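PDB 4E8H: glutathione S-transferase from Bombyx mori, which binds glutathione and, as a homodimer, probably catalyses its transfer to electrophilic substrates. Local coordinates for residues B[22-27]-B[199-205]; B[101-105]-B[142-146]; B[150-154]-B[188-192]; B[170-175]-B[209-213]. Numbering follows the deposited sequence.

In the fold
Four contacts show how a glutathione transferase chain is tied up across its sequence. Interaction 1 opens first, on helix 16-27 of the thioredoxin-like domain, and closes at 199-205, with 171 residues in between, joining that domain to the helical one. The span it closes contains interactions 2 and 3 in series: interaction 2 pairs helices 93-124 and 130-146, and interaction 3 seats the following loop on helix 183-196. Interaction 4 opens within the span of interaction 3 and closes beyond interaction 1, so it crosses both, pairing helices 160-174 and 201-213. Thr170 touches interactions 1 and 3, while Arg102 links interactions 2 and 3 through Val153.

Interaction 1: residues B[22-27]-B[199-205]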
loop_
_atom_site.group_PDB
_atom_site.type_symbol
_atom_site.label_atom_id
_atom_site.label_comp_id
_atom_site.label_asym_id
_atom_site.label_seq_id
_atom_site.Cartn_x
_atom_site.Cartn_y
_atom_site.Cartn_z
ATOM N N MET B 22 11.818 6.108 -10.875
ATOM C CA MET B 22 12.984 6.497 -11.676
ATOM C C MET B 22 14.309 6.194 -10.979
ATOM O O MET B 22 15.255 5.735 -11.619
ATOM C CB MET B 22 12.907 7.978 -12.073
ATOM C CG MET B 22 11.831 8.287 -13.110
ATOM S SD MET B 22 11.364 10.031 -13.167
ATOM C CE MET B 22 12.652 10.697 -14.215
ATOM N N MET B 23 14.369 6.443 -9.673
ATOM C CA MET B 23 15.560 6.123 -8.884
ATOM C C MET B 23 15.739 4.615 -8.694
ATOM O O MET B 23 16.870 4.130 -8.665
ATOM C CB MET B 23 15.541 6.836 -7.528
ATOM C CG MET B 23 15.855 8.329 -7.600
ATOM S SD MET B 23 16.113 9.106 -5.986
ATOM C CE MET B 23 14.483 8.972 -5.254
ATOM N N THR B 24 14.635 3.879 -8.567
ATOM C CA THR B 24 14.701 2.417 -8.465
ATOM C C THR B 24 15.290 1.818 -9.742
ATOM O O THR B 24 16.140 0.928 -9.677
ATOM C CB THR B 24 13.324 1.783 -8.160
ATOM O OG1 THR B 24 12.828 2.302 -6.923
ATOM C CG2 THR B 24 13.434 0.262 -8.044
ATOM N N ALA B 25 14.845 2.322 -10.893
ATOM C CA ALA B 25 15.351 1.881 -12.194
ATOM C C ALA B 25 16.840 2.178 -12.385
ATOM O O ALA B 25 17.559 1.377 -12.989
ATOM C CB ALA B 25 14.539 2.502 -13.318
ATOM N N ARG B 26 17.299 3.321 -11.877
ATOM C CA ARG B 26 18.717 3.676 -11.953
ATOM C C ARG B 26 19.585 2.720 -11.137
ATOM O O ARG B 26 20.614 2.247 -11.625
ATOM C CB ARG B 26 18.948 5.126 -11.512
ATOM C CG ARG B 26 18.435 6.171 -12.501
ATOM C CD ARG B 26 19.324 6.275 -13.735
ATOM N NE ARG B 26 20.627 6.854 -13.415
ATOM C CZ ARG B 26 20.905 8.154 -13.467
ATOM N NH1 ARG B 26 19.975 9.029 -13.834
ATOM N NH2 ARG B 26 22.120 8.581 -13.154
ATOM N N VAL B 27 19.161 2.430 -9.907
ATOM C CA VAL B 27 19.884 1.507 -9.020
ATOM C C VAL B 27 19.981 0.106 -9.637
ATOM O O VAL B 27 20.984 -0.591 -9.463
ATOM C CB VAL B 27 19.253 1.455 -7.599
ATOM C CG1 VAL B 27 19.903 0.376 -6.734
ATOM C CG2 VAL B 27 19.375 2.803 -6.914
ATOM N N TYR B 199 23.256 7.245 -8.549
ATOM C CA TYR B 199 22.060 6.767 -9.241
ATOM C C TYR B 199 21.028 7.866 -9.514
ATOM O O TYR B 199 19.820 7.614 -9.523
ATOM C CB TYR B 199 21.438 5.600 -8.467
ATOM C CG TYR B 199 22.375 4.422 -8.296
ATOM C CD1 TYR B 199 22.733 3.628 -9.387
ATOM C CD2 TYR B 199 22.909 4.103 -7.047
ATOM C CE1 TYR B 199 23.592 2.548 -9.241
ATOM C CE2 TYR B 199 23.772 3.021 -6.889
ATOM C CZ TYR B 199 24.108 2.249 -7.992
ATOM O OH TYR B 199 24.958 1.177 -7.848
ATOM N N GLY B 200 21.514 9.085 -9.740
ATOM C CA GLY B 200 20.667 10.190 -10.177
ATOM C C GLY B 200 19.840 10.872 -9.102
ATOM O O GLY B 200 18.785 11.438 -9.400
ATOM N N TYR B 201 20.321 10.841 -7.861
ATOM C CA TYR B 201 19.591 11.469 -6.764
ATOM C C TYR B 201 19.303 12.957 -7.025
ATOM O O TYR B 201 18.180 13.415 -6.807
ATOM C CB TYR B 201 20.290 11.270 -5.413
ATOM C CG TYR B 201 19.562 11.975 -4.294
ATOM C CD1 TYR B 201 20.014 13.199 -3.815
ATOM C CD2 TYR B 201 18.395 11.441 -3.748
ATOM C CE1 TYR B 201 19.343 13.865 -2.808
ATOM C CE2 TYR B 201 17.712 12.102 -2.738
ATOM C CZ TYR B 201 18.190 13.316 -2.275
ATOM O OH TYR B 201 17.527 13.983 -1.272
ATOM N N ASP B 202 20.311 13.698 -7.488
ATOM C CA ASP B 202 20.142 15.129 -7.774
ATOM C C ASP B 202 19.245 15.385 -8.975
ATOM O O ASP B 202 18.329 16.205 -8.898
ATOM C CB ASP B 202 21.485 15.836 -7.987
ATOM C CG ASP B 202 21.333 17.349 -8.145
ATOM O OD1 ASP B 202 21.570 18.078 -7.160
ATOM O OD2 ASP B 202 20.965 17.811 -9.250
ATOM N N GLU B 203 19.516 14.701 -10.082
ATOM C CA GLU B 203 18.779 14.945 -11.321
ATOM C C GLU B 203 17.316 14.495 -11.248
ATOM O O GLU B 203 16.464 15.053 -11.941
ATOM C CB GLU B 203 19.498 14.332 -12.532
ATOM C CG GLU B 203 19.672 12.824 -12.483
ATOM C CD GLU B 203 20.644 12.316 -13.530
ATOM O OE1 GLU B 203 21.816 12.065 -13.180
ATOM O OE2 GLU B 203 20.239 12.167 -14.704
ATOM N N ILE B 204 17.026 13.505 -10.405
ATOM C CA ILE B 204 15.656 13.012 -10.245
ATOM C C ILE B 204 14.949 13.641 -9.039
ATOM O O ILE B 204 13.949 14.345 -9.202
ATOM C CB ILE B 204 15.593 11.455 -10.157
ATOM C CG1 ILE B 204 16.150 10.816 -11.437
ATOM C CG2 ILE B 204 14.158 10.978 -9.898
ATOM C CD1 ILE B 204 16.554 9.355 -11.283
ATOM N N ASP B 205 15.475 13.391 -7.840
ATOM C CA ASP B 205 14.767 13.722 -6.602
ATOM C C ASP B 205 14.881 15.190 -6.198
ATOM O O ASP B 205 13.870 15.834 -5.911
ATOM C CB ASP B 205 15.208 12.809 -5.451
ATOM C CG ASP B 205 14.085 12.526 -4.465
ATOM O OD1 ASP B 205 12.906 12.751 -4.815
ATOM O OD2 ASP B 205 14.378 12.062 -3.343
HETATM O O HOH W 1 23.836 10.858 -14.317
#
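The charged pair of this contact is Arg26 and Glu203, a salt bridge with Arg26 NH1 3.3 Å from Glu203 OE2 in a weak hydrogen bond and NH2 3.5 Å from OE1 in a second weak one. A water bridges the pair, accepting from Arg26 NH2 at 3.1 Å and donating to Glu203 OE1 at 2.6 Å. One face of the guanidinium lies over Gly200, the N-cap of helix 201-213, with NH2 3.5 Å from Gly200 N. A CB built on Gly200 would fall 2.7 Å from Arg26 NH1, and its phi of 79° also suits a residue without a side chain. The contact illustrates how domains meet in glutathione transferases: a helix of the thioredoxin-like domain, here 16-27, packs on the all-helical domain. The two short helical segments run nearly antiparallel, at 151° with axes 10.3 Å apart. Between them Ile204 points toward helix 16-27, and its CD1 lies 3.9 Å from both Met23 CG and Arg26 CG. Val27 sets its CA over the face of the Tyr199 ring, 3.9 Å from the centroid, a CH-pi contact. Met23 reaches across to a Met-aromatic contact, SD 4.0 Å from Tyr201 CD2, and its CE comes 3.6 Å from OD2 of Asp205, whose carboxylate is held by a salt bridge to Arg19 and a hydrogen bond to Thr170.

Interaction 2: residues B[101-105]-B[142-146]; sequences QRLNF and WLNTF
Both segments are regular helix and run almost antiparallel, crossing at -163° with their axes 12.7 Å apart; long side chains must therefore fill the gap. In register, Arg102 faces Phe146 and Phe105 faces Leu143, each pair with CA atoms 9.1 Å apart. Gln101 (chi1 t, chi2 m) turns its amide so that OE1 accepts from Arg102 NH1 at 2.5 Å, while NE2 lies 4.1 Å from Phe146 CZ. Arg102 (m, m, t) lays its guanidinium flat on the Phe146 ring, centres 4.2 Å apart and planes at 7°, an off-centre cation-pi stack; its NE also bonds to Val153 O. One turn on, Phe105 (chi1 t) points toward the partner helix and receives the edge of Phe146 (chi1 m) on its face in a T-shaped pair, centroids 4.8 Å apart and planes at 70°. Phe105 CE1 also reaches Trp142 CE3 at 4.1 Å. Trp142 packs on Pro54 of the second subunit, placing this aromatic cluster beside the dimer interface, within the helical bundle of the glutathione transferase C-terminal domain.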
loop_
_atom_site.group_PDB
_atom_site.type_symbol
_atom_site.label_atom_id
_atom_site.label_comp_id
_atom_site.label_asym_id
_atom_site.label_seq_id
_atom_site.Cartn_x
_atom_site.Cartn_y
_atom_site.Cartn_z
ATOM N N GLN B 101 5.744 -4.126 4.854
ATOM C CA GLN B 101 5.132 -3.280 5.880
ATOM C C GLN B 101 5.564 -1.817 5.731
ATOM O O GLN B 101 4.737 -0.912 5.868
ATOM C CB GLN B 101 5.425 -3.807 7.291
ATOM C CG GLN B 101 4.884 -2.928 8.426
ATOM C CD GLN B 101 5.862 -1.844 8.850
ATOM O OE1 GLN B 101 7.057 -2.098 9.000
ATOM N NE2 GLN B 101 5.357 -0.630 9.050
ATOM N N ARG B 102 6.848 -1.593 5.454
ATOM C CA ARG B 102 7.367 -0.237 5.270
ATOM C C ARG B 102 6.760 0.427 4.031
ATOM O O ARG B 102 6.471 1.625 4.048
ATOM C CB ARG B 102 8.901 -0.221 5.205
ATOM C CG ARG B 102 9.620 -0.812 6.430
ATOM C CD ARG B 102 9.379 -0.012 7.714
ATOM N NE ARG B 102 10.417 -0.272 8.711
ATOM C CZ ARG B 102 10.220 -0.812 9.913
ATOM N NH1 ARG B 102 9.004 -1.154 10.319
ATOM N NH2 ARG B 102 11.255 -0.994 10.722
ATOM N N LEU B 103 6.556 -0.359 2.971
ATOM C CA LEU B 103 5.897 0.124 1.752
ATOM C C LEU B 103 4.429 0.490 1.991
ATOM O O LEU B 103 3.958 1.515 1.493
ATOM C CB LEU B 103 6.027 -0.896 0.612
ATOM C CG LEU B 103 7.407 -1.051 -0.041
ATOM C CD1 LEU B 103 7.457 -2.297 -0.918
ATOM C CD2 LEU B 103 7.795 0.188 -0.844
ATOM N N ASN B 104 3.720 -0.346 2.750
ATOM C CA ASN B 104 2.354 -0.042 3.181
ATOM C C ASN B 104 2.304 1.146 4.148
ATOM O O ASN B 104 1.374 1.958 4.091
ATOM C CB ASN B 104 1.675 -1.276 3.790
ATOM C CG ASN B 104 1.126 -2.234 2.735
ATOM O OD1 ASN B 104 -0.046 -2.608 2.776
ATOM N ND2 ASN B 104 1.971 -2.632 1.788
ATOM N N PHE B 105 3.305 1.246 5.025
ATOM C CA PHE B 105 3.478 2.426 5.878
ATOM C C PHE B 105 3.607 3.679 5.015
ATOM O O PHE B 105 2.927 4.675 5.254
ATOM C CB PHE B 105 4.710 2.271 6.783
ATOM C CG PHE B 105 5.073 3.519 7.554
ATOM C CD1 PHE B 105 4.366 3.885 8.697
ATOM C CD2 PHE B 105 6.139 4.319 7.143
ATOM C CE1 PHE B 105 4.706 5.035 9.411
ATOM C CE2 PHE B 105 6.487 5.470 7.851
ATOM C CZ PHE B 105 5.770 5.828 8.987
ATOM N N TRP B 142 7.194 7.950 14.253
ATOM C CA TRP B 142 7.194 6.518 13.956
ATOM C C TRP B 142 8.352 6.106 13.042
ATOM O O TRP B 142 9.037 5.119 13.321
ATOM C CB TRP B 142 5.861 6.079 13.341
ATOM C CG TRP B 142 4.675 6.159 14.266
ATOM C CD1 TRP B 142 4.677 6.028 15.628
ATOM C CD2 TRP B 142 3.305 6.352 13.885
ATOM N NE1 TRP B 142 3.399 6.148 16.117
ATOM C CE2 TRP B 142 2.537 6.343 15.070
ATOM C CE3 TRP B 142 2.654 6.539 12.657
ATOM C CZ2 TRP B 142 1.146 6.514 15.066
ATOM C CZ3 TRP B 142 1.272 6.708 12.652
ATOM C CH2 TRP B 142 0.534 6.694 13.850
ATOM N N LEU B 143 8.569 6.854 11.959
ATOM C CA LEU B 143 9.697 6.587 11.058
ATOM C C LEU B 143 11.029 6.674 11.801
ATOM O O LEU B 143 11.907 5.823 11.617
ATOM C CB LEU B 143 9.692 7.535 9.853
ATOM C CG LEU B 143 10.844 7.430 8.839
ATOM C CD1 LEU B 143 10.919 6.056 8.165
ATOM C CD2 LEU B 143 10.727 8.529 7.797
ATOM N N ASN B 144 11.169 7.699 12.640
ATOM C CA ASN B 144 12.354 7.838 13.479
ATOM C C ASN B 144 12.560 6.611 14.370
ATOM O O ASN B 144 13.689 6.147 14.543
ATOM C CB ASN B 144 12.288 9.109 14.328
ATOM C CG ASN B 144 13.628 9.460 14.941
ATOM O OD1 ASN B 144 14.540 9.914 14.248
ATOM N ND2 ASN B 144 13.759 9.246 16.245
ATOM N N THR B 145 11.465 6.090 14.918
ATOM C CA THR B 145 11.499 4.880 15.742
ATOM C C THR B 145 11.860 3.641 14.919
ATOM O O THR B 145 12.626 2.795 15.384
ATOM C CB THR B 145 10.166 4.678 16.506
ATOM O OG1 THR B 145 9.909 5.833 17.311
ATOM C CG2 THR B 145 10.216 3.446 17.414
ATOM N N PHE B 146 11.326 3.541 13.699
ATOM C CA PHE B 146 11.648 2.417 12.808
ATOM C C PHE B 146 13.153 2.332 12.572
ATOM O O PHE B 146 13.702 1.244 12.392
ATOM C CB PHE B 146 10.932 2.524 11.450
ATOM C CG PHE B 146 9.422 2.457 11.524
ATOM C CD1 PHE B 146 8.764 2.017 12.672
ATOM C CD2 PHE B 146 8.659 2.811 10.414
ATOM C CE1 PHE B 146 7.372 1.962 12.721
ATOM C CE2 PHE B 146 7.270 2.751 10.451
ATOM C CZ PHE B 146 6.625 2.327 11.607
#

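Interaction 3: residues B[150-154]-B[188-192]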
loop_
_atom_site.group_PDB
_atom_site.type_symbol
_atom_site.label_atom_id
_atom_site.label_comp_id
_atom_site.label_asym_id
_atom_site.label_seq_id
_atom_site.Cartn_x
_atom_site.Cartn_y
_atom_site.Cartn_z
ATOM N N ARG B 150 18.873 0.473 13.185
ATOM C CA ARG B 150 19.014 -0.004 11.811
ATOM C C ARG B 150 19.534 1.148 10.975
ATOM O O ARG B 150 19.104 2.289 11.169
ATOM C CB ARG B 150 17.675 -0.414 11.210
ATOM C CG ARG B 150 16.782 -1.245 12.078
ATOM C CD ARG B 150 15.479 -1.484 11.355
ATOM N NE ARG B 150 14.781 -2.621 11.935
ATOM C CZ ARG B 150 13.939 -2.547 12.960
ATOM N NH1 ARG B 150 13.665 -1.379 13.532
ATOM N NH2 ARG B 150 13.362 -3.650 13.414
ATOM N N PRO B 151 20.448 0.865 10.033
ATOM C CA PRO B 151 20.914 1.929 9.150
ATOM C C PRO B 151 19.901 2.277 8.053
ATOM O O PRO B 151 19.947 3.378 7.504
ATOM C CB PRO B 151 22.189 1.346 8.539
ATOM C CG PRO B 151 21.997 -0.124 8.591
ATOM C CD PRO B 151 21.172 -0.402 9.811
ATOM N N PHE B 152 19.008 1.340 7.739
ATOM C CA PHE B 152 17.978 1.550 6.719
ATOM C C PHE B 152 16.617 1.104 7.248
ATOM O O PHE B 152 16.551 0.406 8.262
ATOM C CB PHE B 152 18.358 0.838 5.415
ATOM C CG PHE B 152 19.600 1.396 4.772
ATOM C CD1 PHE B 152 19.553 2.595 4.066
ATOM C CD2 PHE B 152 20.820 0.736 4.891
ATOM C CE1 PHE B 152 20.699 3.125 3.479
ATOM C CE2 PHE B 152 21.974 1.258 4.303
ATOM C CZ PHE B 152 21.911 2.454 3.596
ATOM N N VAL B 153 15.539 1.507 6.577
ATOM C CA VAL B 153 14.188 1.322 7.131
ATOM C C VAL B 153 13.808 -0.133 7.427
ATOM O O VAL B 153 13.075 -0.397 8.379
ATOM C CB VAL B 153 13.073 2.018 6.290
ATOM C CG1 VAL B 153 13.268 3.531 6.284
ATOM C CG2 VAL B 153 13.012 1.464 4.867
ATOM N N ALA B 154 14.321 -1.066 6.629
ATOM C CA ALA B 154 13.962 -2.475 6.777
ATOM C C ALA B 154 15.071 -3.354 7.361
ATOM O O ALA B 154 14.870 -4.554 7.556
ATOM C CB ALA B 154 13.478 -3.039 5.448
ATOM N N TRP B 188 19.969 8.751 8.701
ATOM C CA TRP B 188 19.474 7.895 7.625
ATOM C C TRP B 188 19.372 8.653 6.307
ATOM O O TRP B 188 19.679 8.102 5.250
ATOM C CB TRP B 188 18.113 7.296 7.995
ATOM C CG TRP B 188 17.353 6.723 6.829
ATOM C CD1 TRP B 188 17.423 5.446 6.353
ATOM C CD2 TRP B 188 16.407 7.409 5.996
ATOM N NE1 TRP B 188 16.582 5.291 5.278
ATOM C CE2 TRP B 188 15.945 6.480 5.036
ATOM C CE3 TRP B 188 15.904 8.718 5.967
ATOM C CZ2 TRP B 188 15.007 6.817 4.056
ATOM C CZ3 TRP B 188 14.971 9.054 4.989
ATOM C CH2 TRP B 188 14.532 8.104 4.049
ATOM N N PHE B 189 18.932 9.908 6.371
ATOM C CA PHE B 189 18.755 10.726 5.170
ATOM C C PHE B 189 20.098 11.029 4.500
ATOM O O PHE B 189 20.216 10.941 3.276
ATOM C CB PHE B 189 17.964 12.004 5.498
ATOM C CG PHE B 189 17.690 12.898 4.310
ATOM C CD1 PHE B 189 17.112 12.400 3.142
ATOM C CD2 PHE B 189 17.978 14.260 4.382
ATOM C CE1 PHE B 189 16.852 13.244 2.054
ATOM C CE2 PHE B 189 17.720 15.111 3.304
ATOM C CZ PHE B 189 17.158 14.602 2.138
ATOM N N GLU B 190 21.108 11.359 5.305
ATOM C CA GLU B 190 22.454 11.609 4.782
ATOM C C GLU B 190 23.038 10.334 4.182
ATOM O O GLU B 190 23.664 10.367 3.123
ATOM C CB GLU B 190 23.378 12.171 5.869
ATOM C CG GLU B 190 22.958 13.538 6.424
ATOM C CD GLU B 190 22.824 14.613 5.352
ATOM O OE1 GLU B 190 23.731 14.728 4.498
ATOM O OE2 GLU B 190 21.812 15.350 5.370
ATOM N N ARG B 191 22.801 9.213 4.862
ATOM C CA ARG B 191 23.240 7.893 4.420
ATOM C C ARG B 191 22.638 7.494 3.066
ATOM O O ARG B 191 23.354 7.033 2.178
ATOM C CB ARG B 191 22.874 6.857 5.488
ATOM C CG ARG B 191 23.481 5.473 5.295
ATOM C CD ARG B 191 23.117 4.539 6.452
ATOM N NE ARG B 191 23.571 5.050 7.747
ATOM C CZ ARG B 191 22.770 5.416 8.747
ATOM N NH1 ARG B 191 21.450 5.325 8.629
ATOM N NH2 ARG B 191 23.294 5.867 9.878
ATOM N N THR B 192 21.326 7.682 2.921
ATOM C CA THR B 192 20.587 7.234 1.738
ATOM C C THR B 192 20.872 8.115 0.516
ATOM O O THR B 192 20.988 7.607 -0.604
ATOM C CB THR B 192 19.068 7.129 2.034
ATOM O OG1 THR B 192 18.866 6.282 3.173
ATOM C CG2 THR B 192 18.299 6.558 0.845
#
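Arg191 stretches its aliphatic chain beneath the Phe152 ring, with CD over the face 4.2 Å from the centroid and 28° off the normal, a CH-pi contact beyond which the guanidinium continues to the loop backbone. There Arg191 NH1 meets Pro151 O at 2.7 Å in a weak hydrogen bond, its angle only 129°, while Pro151 CA lies over the guanidinium face. At the edge of the same Phe152 ring, CE1 is 3.7 Å from OG1 of Thr192, a hydroxyl that donates back to Trp188 O. Trp188, a turn earlier, presents its indole edge to Pro151 O, 3.5 Å from CD1; Val153 CG1 lies 3.9 Å from Trp188 NE1. The polar end of that indole belongs to Asp162, whose OD1 accepts from both Trp188 NE1 and Val153 N. This is structural packing: the irregular segment 150-154, between helices 130-146 and 160-174, is seated on helix 183-196, with Asp162 of helix 160-174 holding both sides and Val153 O bonded to Arg102 of helix 93-124.

Interaction 4: residues B[170-175]-B[209-213]; sequences TNIDAF and AKMLA
Residues 170-174 and 209-213 are regular helix, with their axes crossing at -45° and approaching to 8.9 Å, so the two run in broadly the same direction. Small residues at the crossing are a general device for close helix packing, and this pair, joining helices 160-174 and 201-213 in the helical domain of a glutathione transferase, uses three alanines. The register sets Asn171 against Ala209, CA atoms 5.0 Å apart, and Phe175 against Ala213, 5.9 Å apart. Phe175, with phi/psi of -87/-5°, bonds its N to Asn171 O at 3.0 Å. Ala209, pointing toward the partner, sits centrally: its CB is 3.8 Å from Ala174 CB, 3.8 Å from Thr170 CG2 and 3.4 Å from Asn171 OD1. Asn171 (chi1 m, chi2 -31°) also brings OD1 to 3.5 Å from CD1 of Leu212 (m, t), but that oxygen is a hydrogen-bond acceptor for Arg19 of helix 16-27, while Thr170 OG1 bonds with Asp205 and Tyr201. The side chain of Leu212 lies about 8 Å from the bound glutathione, which puts this end of the contact near the pocket. Phe175 (chi1 m, chi2 -16°) turns its ring edge to the partner helix, with CZ 4.0 Å from Leu212 CB, CD1 4.0 Å from Ala213 CB, and CE1 3.8 Å from Ala213 N.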
loop_
_atom_site.group_PDB
_atom_site.type_symbol
_atom_site.label_atom_id
_atom_site.label_comp_id
_atom_site.label_asym_id
_atom_site.label_seq_id
_atom_site.Cartn_x
_atom_site.Cartn_y
_atom_site.Cartn_z
ATOM N N THR B 170 12.928 14.170 1.015
ATOM C CA THR B 170 13.488 15.154 0.088
ATOM C C THR B 170 12.524 16.330 -0.115
ATOM O O THR B 170 12.947 17.488 -0.077
ATOM C CB THR B 170 13.868 14.524 -1.276
ATOM O OG1 THR B 170 14.823 13.473 -1.069
ATOM C CG2 THR B 170 14.481 15.566 -2.214
ATOM N N ASN B 171 11.239 16.036 -0.312
ATOM C CA ASN B 171 10.243 17.091 -0.504
ATOM C C ASN B 171 10.128 18.040 0.687
ATOM O O ASN B 171 10.195 19.258 0.515
ATOM C CB ASN B 171 8.873 16.510 -0.858
ATOM C CG ASN B 171 8.796 16.015 -2.290
ATOM O OD1 ASN B 171 9.450 16.549 -3.187
ATOM N ND2 ASN B 171 7.989 14.988 -2.511
ATOM N N ILE B 172 9.974 17.483 1.887
ATOM C CA ILE B 172 9.818 18.308 3.090
ATOM C C ILE B 172 11.072 19.138 3.391
ATOM O O ILE B 172 10.972 20.265 3.879
ATOM C CB ILE B 172 9.308 17.506 4.327
ATOM C CG1 ILE B 172 10.360 16.508 4.836
ATOM C CG2 ILE B 172 7.974 16.816 4.002
ATOM C CD1 ILE B 172 10.042 15.907 6.207
ATOM N N ASP B 173 12.242 18.581 3.081
ATOM C CA ASP B 173 13.499 19.316 3.177
ATOM C C ASP B 173 13.461 20.549 2.266
ATOM O O ASP B 173 13.758 21.663 2.710
ATOM C CB ASP B 173 14.680 18.407 2.824
ATOM C CG ASP B 173 16.019 19.110 2.945
ATOM O OD1 ASP B 173 16.373 19.550 4.061
ATOM O OD2 ASP B 173 16.726 19.212 1.920
ATOM N N ALA B 174 13.064 20.345 1.009
ATOM C CA ALA B 174 12.907 21.437 0.044
ATOM C C ALA B 174 11.849 22.468 0.456
ATOM O O ALA B 174 11.924 23.631 0.052
ATOM C CB ALA B 174 12.597 20.880 -1.339
ATOM N N PHE B 175 10.869 22.038 1.251
ATOM C CA PHE B 175 9.795 22.925 1.718
ATOM C C PHE B 175 10.168 23.678 2.999
ATOM O O PHE B 175 9.406 24.526 3.474
ATOM C CB PHE B 175 8.480 22.160 1.944
ATOM C CG PHE B 175 7.948 21.441 0.725
ATOM C CD1 PHE B 175 8.414 21.728 -0.561
ATOM C CD2 PHE B 175 6.943 20.488 0.871
ATOM C CE1 PHE B 175 7.906 21.053 -1.671
ATOM C CE2 PHE B 175 6.426 19.813 -0.232
ATOM C CZ PHE B 175 6.907 20.097 -1.505
ATOM N N ALA B 209 11.818 17.870 -6.382
ATOM C CA ALA B 209 11.418 18.553 -5.151
ATOM C C ALA B 209 11.420 20.076 -5.293
ATOM O O ALA B 209 10.522 20.751 -4.785
ATOM C CB ALA B 209 12.312 18.126 -3.994
ATOM N N LYS B 210 12.428 20.606 -5.983
ATOM C CA LYS B 210 12.538 22.044 -6.217
ATOM C C LYS B 210 11.409 22.570 -7.096
ATOM O O LYS B 210 10.925 23.684 -6.886
ATOM C CB LYS B 210 13.892 22.387 -6.829
ATOM C CG LYS B 210 15.020 22.480 -5.810
ATOM C CD LYS B 210 16.375 22.312 -6.475
ATOM C CE LYS B 210 16.536 23.265 -7.647
ATOM N NZ LYS B 210 17.618 22.833 -8.577
ATOM N N MET B 211 10.995 21.761 -8.071
ATOM C CA MET B 211 9.859 22.092 -8.933
ATOM C C MET B 211 8.562 22.217 -8.137
ATOM O O MET B 211 7.806 23.173 -8.329
ATOM C CB MET B 211 9.704 21.056 -10.045
ATOM C CG MET B 211 10.774 21.134 -11.117
ATOM S SD MET B 211 10.669 19.728 -12.235
ATOM C CE MET B 211 11.923 20.148 -13.444
ATOM N N LEU B 212 8.310 21.258 -7.246
ATOM C CA LEU B 212 7.183 21.347 -6.321
ATOM C C LEU B 212 7.325 22.564 -5.404
ATOM O O LEU B 212 6.337 23.242 -5.108
ATOM C CB LEU B 212 7.052 20.067 -5.483
ATOM C CG LEU B 212 6.570 18.768 -6.142
ATOM C CD1 LEU B 212 6.712 17.596 -5.180
ATOM C CD2 LEU B 212 5.132 18.878 -6.649
ATOM N N ALA B 213 8.556 22.844 -4.974
ATOM C CA ALA B 213 8.829 23.941 -4.041
ATOM C C ALA B 213 8.600 25.332 -4.639
ATOM O O ALA B 213 8.352 26.287 -3.900
ATOM C CB ALA B 213 10.242 23.828 -3.475
#